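Local coordinates for phosphatidylinositol 4,5-bisphosphate-binding protein SLM1 (Saccharomyces cerevisiae, PDB 4A6H) that binds phosphatidylinositol 4,5-bisphosphate at the cell membrane and, together with SLM2, acts as an effector of TORC2 and calcineurin signalling in actin polarisation, at residues Pro48-Ala53 and His94-Lys99; Thr60-Lys65 and Ser108-Leu113. All blocks are in the same frame, centred on the assembly; numbering follows the deposited sequence.

Contact 1: residues Pro48-Ala53 and His94-Lys99; sequences PVMSLA and HNWVFK. With PO4 (phosphate ion), chain E.
M50 meets W96 because its CG sits between the backbone N and the carbonyl carbon (chi1 67°) and the rest of the chain runs out extended, carrying the sulfur and its methyl straight across the gap. The tryptophan comes from the opposite direction, its CG beside the backbone N, and presents the outer corner of the six-membered ring. There M50 SD lies 3.4 Å from W96 CZ3, and M50 CE is nearly as close, at 3.5 Å from W96 CZ3. The sulfur is 4.7 Å from the centroid of that ring and 86° off the ring normal: a Met-aromatic contact made in plane at the edge, the sulfur facing the C-H rim of the ring and not its pi face. The two branches of L52 divide the work: CD2 comes to 4.2 Å from W96 CZ3, and CD1 reaches F98 CZ at 4.5 Å. I89 packs beside both L52 and W96, R14 makes a cation-pi contact with W96, and F80 and Y27 extend the aromatic cluster around F98. On the outer side of the same strand, N95 ND2 donates to O4 of a phosphate ion at 2.8 Å, while its OD1 is bonded to H83, which holds the amide in one rotation; the ion probably came from the crystallisation liquor. V49 and M50 both face E36, a classic beta bulge. With strands 50-53 and 95-99 at 115° and their axes 12.6 Å apart, long side chains must span the gap: L52 and F98 belong to the buried interior of the pleckstrin homology barrel, M50 and W96 to its partly exposed margin, while K99 belongs to an inositol phosphate pocket.

Contact 2: residues Thr60-Lys65 and Ser108-Leu113; sequences TEHSRK and SWFDNL
The C-terminal helix that closes one end of the pleckstrin homology barrel meets an outermost strand of the sheet here, residues 57-62, through one aromatic pair: H62 from the strand and F110 from the helix. Helix and strand run almost antiparallel, at 163°, and the side chains bridge the gap. F110 has its CG anti to the backbone N (chi1 -176°), which swings the phenyl ring out toward the strand. The imidazole of H62 meets it as a T-shaped stack, with centroids 4.6 Å apart and planes at 74°. Edge meets face: H62 CD2 stands over the centre of the phenyl ring, 3.5 Å above its plane, and at near-equal distance from all six carbons. H62 CB adds a contact of 3.9 Å to F110 CD1. Around the rim of the phenylalanine, T60 O lies in the ring plane, 3.9 Å from F110 CZ. M106 and M107, about one turn earlier in the helix, also touch H62, so the imidazole rests against more than F110. The loop just after the strand helps to hold it, as H62 ND1 donates to S63 O at 2.6 Å, close to the imidazole plane but from above the plane of the carbonyl. Within the helix, S108 O accepts from the backbone N of N112 and also, at 2.8 Å, from N112 ND2, the two reaching it from opposite faces of its carbonyl plane. P3 and F4 of a third subunit pack on D111 and N112. With its ND1 used as a donor, turning the imidazole would cost it that bond, and its CD2 hydrogen is directed at the pi cloud of F110; the contact therefore resembles a CH-pi interaction, one that a positive charge on the histidine, if present, would probably strengthen.

Overall arrangement
Contact 1 and contact 2 join the same barrel at different depths. The first lies near the centre of the chain and spans the space between two strands with sulfur, aliphatic and aromatic groups; the second sits farther out, where strand and helix meet at a partly exposed margin and one edge-to-face pair does most of the work. Their elements interlock along the chain: strand 50-53 is followed by strand 57-62, and strand 95-99 by helix 103-116, so each contact takes one member from both successions. Their centres are about 14 Å apart and they do not touch. Residues of strand 79-84 border both contacts, placing them on a common sheet.

Contact 1: residues Pro48-Ala53 and His94-Lys99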
# COMPACT_ATOMS: atom_id res chain seq x y z
N PRO A 48 -15.43 5.11 8.55
CA PRO A 48 -14.54 5.13 9.72
C PRO A 48 -15.01 6.10 10.81
O PRO A 48 -15.49 7.20 10.49
CB PRO A 48 -13.21 5.63 9.13
CG PRO A 48 -13.26 5.24 7.70
CD PRO A 48 -14.72 5.39 7.30
N VAL A 49 -14.81 5.74 12.07
CA VAL A 49 -15.00 6.71 13.15
C VAL A 49 -13.89 7.75 13.09
O VAL A 49 -14.11 8.94 13.37
CB VAL A 49 -15.03 6.05 14.56
CG1 VAL A 49 -15.85 4.76 14.53
CG2 VAL A 49 -13.65 5.79 15.06
N MET A 50 -12.70 7.32 12.69
CA MET A 50 -11.61 8.25 12.45
C MET A 50 -10.58 7.60 11.54
O MET A 50 -10.46 6.37 11.48
CB MET A 50 -10.95 8.71 13.75
CG MET A 50 -10.23 7.60 14.49
SD MET A 50 -9.17 8.16 15.86
CE MET A 50 -8.37 6.62 16.30
N SER A 51 -9.83 8.43 10.83
CA SER A 51 -8.78 7.97 9.95
C SER A 51 -7.53 8.79 10.25
O SER A 51 -7.49 10.01 10.01
CB SER A 51 -9.18 8.14 8.48
OG SER A 51 -10.37 7.41 8.20
N LEU A 52 -6.51 8.12 10.77
CA LEU A 52 -5.27 8.76 11.18
C LEU A 52 -4.24 8.67 10.07
O LEU A 52 -3.76 7.58 9.75
CB LEU A 52 -4.71 8.06 12.42
CG LEU A 52 -5.49 8.22 13.72
CD1 LEU A 52 -5.10 7.13 14.72
CD2 LEU A 52 -5.27 9.59 14.32
N ALA A 53 -3.87 9.82 9.50
CA ALA A 53 -2.93 9.85 8.39
C ALA A 53 -1.53 9.44 8.82
O ALA A 53 -0.93 10.10 9.67
CB ALA A 53 -2.90 11.23 7.78
N HIS A 94 1.21 15.66 20.41
CA HIS A 94 0.50 14.87 21.40
C HIS A 94 0.58 13.37 21.10
O HIS A 94 1.06 12.96 20.03
CB HIS A 94 -0.95 15.34 21.54
CG HIS A 94 -1.10 16.59 22.35
ND1 HIS A 94 -0.60 17.81 21.94
CD2 HIS A 94 -1.70 16.82 23.54
CE1 HIS A 94 -0.88 18.73 22.85
NE2 HIS A 94 -1.55 18.15 23.83
N ASN A 95 0.11 12.56 22.04
CA ASN A 95 0.40 11.13 22.03
C ASN A 95 -0.79 10.30 22.46
O ASN A 95 -1.42 10.58 23.47
CB ASN A 95 1.57 10.84 22.97
CG ASN A 95 2.82 11.59 22.58
OD1 ASN A 95 3.53 11.19 21.67
ND2 ASN A 95 3.08 12.70 23.26
N TRP A 96 -1.09 9.28 21.67
CA TRP A 96 -2.16 8.35 21.99
C TRP A 96 -1.61 6.99 22.34
O TRP A 96 -0.63 6.53 21.74
CB TRP A 96 -3.13 8.25 20.82
CG TRP A 96 -4.13 9.37 20.79
CD1 TRP A 96 -4.16 10.47 21.61
CD2 TRP A 96 -5.24 9.51 19.90
NE1 TRP A 96 -5.22 11.28 21.28
CE2 TRP A 96 -5.90 10.72 20.23
CE3 TRP A 96 -5.74 8.74 18.85
CZ2 TRP A 96 -7.03 11.17 19.55
CZ3 TRP A 96 -6.87 9.19 18.17
CH2 TRP A 96 -7.50 10.39 18.53
N VAL A 97 -2.23 6.34 23.31
CA VAL A 97 -1.74 5.06 23.80
C VAL A 97 -2.72 3.98 23.40
O VAL A 97 -3.92 4.10 23.64
CB VAL A 97 -1.56 5.08 25.33
CG1 VAL A 97 -1.14 3.71 25.83
CG2 VAL A 97 -0.52 6.13 25.72
N PHE A 98 -2.19 2.93 22.75
CA PHE A 98 -2.98 1.79 22.33
C PHE A 98 -2.59 0.54 23.08
O PHE A 98 -1.43 0.37 23.46
CB PHE A 98 -2.80 1.55 20.83
CG PHE A 98 -3.40 2.61 19.96
CD1 PHE A 98 -2.67 3.72 19.60
CD2 PHE A 98 -4.72 2.51 19.51
CE1 PHE A 98 -3.22 4.71 18.81
CE2 PHE A 98 -5.27 3.50 18.71
CZ PHE A 98 -4.52 4.60 18.36
N LYS A 99 -3.56 -0.33 23.30
CA LYS A 99 -3.32 -1.57 24.00
C LYS A 99 -3.87 -2.74 23.19
O LYS A 99 -5.05 -2.76 22.83
CB LYS A 99 -3.95 -1.52 25.40
CG LYS A 99 -3.77 -2.81 26.20
CD LYS A 99 -4.20 -2.65 27.66
CE LYS A 99 -5.69 -2.48 27.79
NZ LYS A 99 -6.10 -2.56 29.23
P PO4 E . -0.23 14.15 25.58
O1 PO4 E . -0.32 13.12 26.67
O2 PO4 E . -1.46 14.06 24.70
O3 PO4 E . -0.15 15.52 26.20
O4 PO4 E . 1.00 13.91 24.74

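Contact 2: residues Thr60-Lys65 and Ser108-Leu113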
# COMPACT_ATOMS: atom_id res chain seq x y z
N THR A 60 6.49 5.60 18.81
CA THR A 60 7.66 5.98 19.57
C THR A 60 8.06 4.88 20.54
O THR A 60 9.06 4.20 20.34
CB THR A 60 7.44 7.33 20.26
OG1 THR A 60 6.22 7.29 21.01
CG2 THR A 60 7.34 8.45 19.23
N GLU A 61 7.28 4.70 21.59
CA GLU A 61 7.62 3.69 22.57
C GLU A 61 6.61 2.56 22.63
O GLU A 61 5.48 2.68 22.13
CB GLU A 61 7.83 4.30 23.96
CG GLU A 61 6.74 5.25 24.39
CD GLU A 61 6.96 5.81 25.77
OE1 GLU A 61 7.54 5.11 26.64
OE2 GLU A 61 6.56 6.97 26.00
N HIS A 62 7.04 1.46 23.23
CA HIS A 62 6.17 0.34 23.50
C HIS A 62 6.59 -0.39 24.76
O HIS A 62 7.71 -0.21 25.27
CB HIS A 62 6.12 -0.62 22.31
CG HIS A 62 7.42 -1.31 22.03
ND1 HIS A 62 7.91 -2.31 22.83
CD2 HIS A 62 8.32 -1.14 21.04
CE1 HIS A 62 9.07 -2.73 22.36
NE2 HIS A 62 9.34 -2.03 21.27
N SER A 63 5.69 -1.20 25.28
CA SER A 63 5.96 -1.97 26.47
C SER A 63 7.14 -2.90 26.27
O SER A 63 7.35 -3.41 25.17
CB SER A 63 4.76 -2.83 26.86
OG SER A 63 3.57 -2.07 26.98
N ARG A 64 7.90 -3.13 27.33
CA ARG A 64 8.83 -4.25 27.35
C ARG A 64 8.08 -5.50 27.81
O ARG A 64 7.19 -5.42 28.65
CB ARG A 64 10.00 -3.95 28.29
CG ARG A 64 10.92 -2.85 27.82
CD ARG A 64 12.11 -2.71 28.75
NE ARG A 64 12.80 -3.98 28.96
CZ ARG A 64 13.77 -4.15 29.85
NH1 ARG A 64 14.17 -3.14 30.61
NH2 ARG A 64 14.35 -5.34 29.98
N LYS A 65 8.44 -6.65 27.25
CA LYS A 65 7.72 -7.88 27.58
C LYS A 65 7.87 -8.25 29.06
O LYS A 65 8.89 -7.95 29.69
CB LYS A 65 8.14 -9.05 26.68
CG LYS A 65 7.34 -10.32 26.91
CD LYS A 65 7.66 -11.39 25.88
CE LYS A 65 6.95 -12.70 26.20
NZ LYS A 65 5.47 -12.59 26.20
N SER A 108 3.39 -6.77 16.53
CA SER A 108 2.95 -6.82 15.13
C SER A 108 2.39 -5.46 14.68
O SER A 108 2.74 -4.96 13.61
CB SER A 108 1.93 -7.93 14.92
OG SER A 108 1.46 -7.94 13.58
N TRP A 109 1.54 -4.85 15.51
CA TRP A 109 1.03 -3.52 15.21
C TRP A 109 2.17 -2.50 15.15
O TRP A 109 2.24 -1.69 14.22
CB TRP A 109 0.01 -3.09 16.26
CG TRP A 109 -1.35 -3.68 16.08
CD1 TRP A 109 -1.89 -4.72 16.78
CD2 TRP A 109 -2.33 -3.29 15.11
NE1 TRP A 109 -3.16 -4.99 16.32
CE2 TRP A 109 -3.46 -4.11 15.30
CE3 TRP A 109 -2.38 -2.29 14.13
CZ2 TRP A 109 -4.62 -3.99 14.52
CZ3 TRP A 109 -3.53 -2.17 13.36
CH2 TRP A 109 -4.63 -3.01 13.57
N PHE A 110 3.04 -2.53 16.16
CA PHE A 110 4.11 -1.56 16.28
C PHE A 110 5.02 -1.63 15.07
O PHE A 110 5.31 -0.60 14.46
CB PHE A 110 4.92 -1.81 17.56
CG PHE A 110 6.00 -0.79 17.81
CD1 PHE A 110 5.72 0.37 18.52
CD2 PHE A 110 7.27 -0.97 17.29
CE1 PHE A 110 6.71 1.33 18.73
CE2 PHE A 110 8.26 -0.02 17.51
CZ PHE A 110 7.98 1.13 18.22
N ASP A 111 5.45 -2.83 14.70
CA ASP A 111 6.40 -2.95 13.59
C ASP A 111 5.77 -2.64 12.23
O ASP A 111 6.41 -2.02 11.37
CB ASP A 111 7.06 -4.32 13.55
CG ASP A 111 7.99 -4.56 14.72
OD1 ASP A 111 8.53 -3.58 15.26
OD2 ASP A 111 8.17 -5.74 15.08
N ASN A 112 4.51 -3.04 12.03
CA ASN A 112 3.81 -2.69 10.81
C ASN A 112 3.61 -1.17 10.68
O ASN A 112 3.76 -0.61 9.60
CB ASN A 112 2.47 -3.43 10.70
CG ASN A 112 2.63 -4.82 10.11
OD1 ASN A 112 2.54 -5.00 8.90
ND2 ASN A 112 2.87 -5.81 10.96
N LEU A 113 3.33 -0.50 11.79
CA LEU A 113 3.19 0.96 11.76
C LEU A 113 4.54 1.62 11.51
O LEU A 113 4.63 2.58 10.73
CB LEU A 113 2.60 1.47 13.07
CG LEU A 113 1.09 1.29 13.14
CD1 LEU A 113 0.58 1.32 14.58
CD2 LEU A 113 0.37 2.35 12.31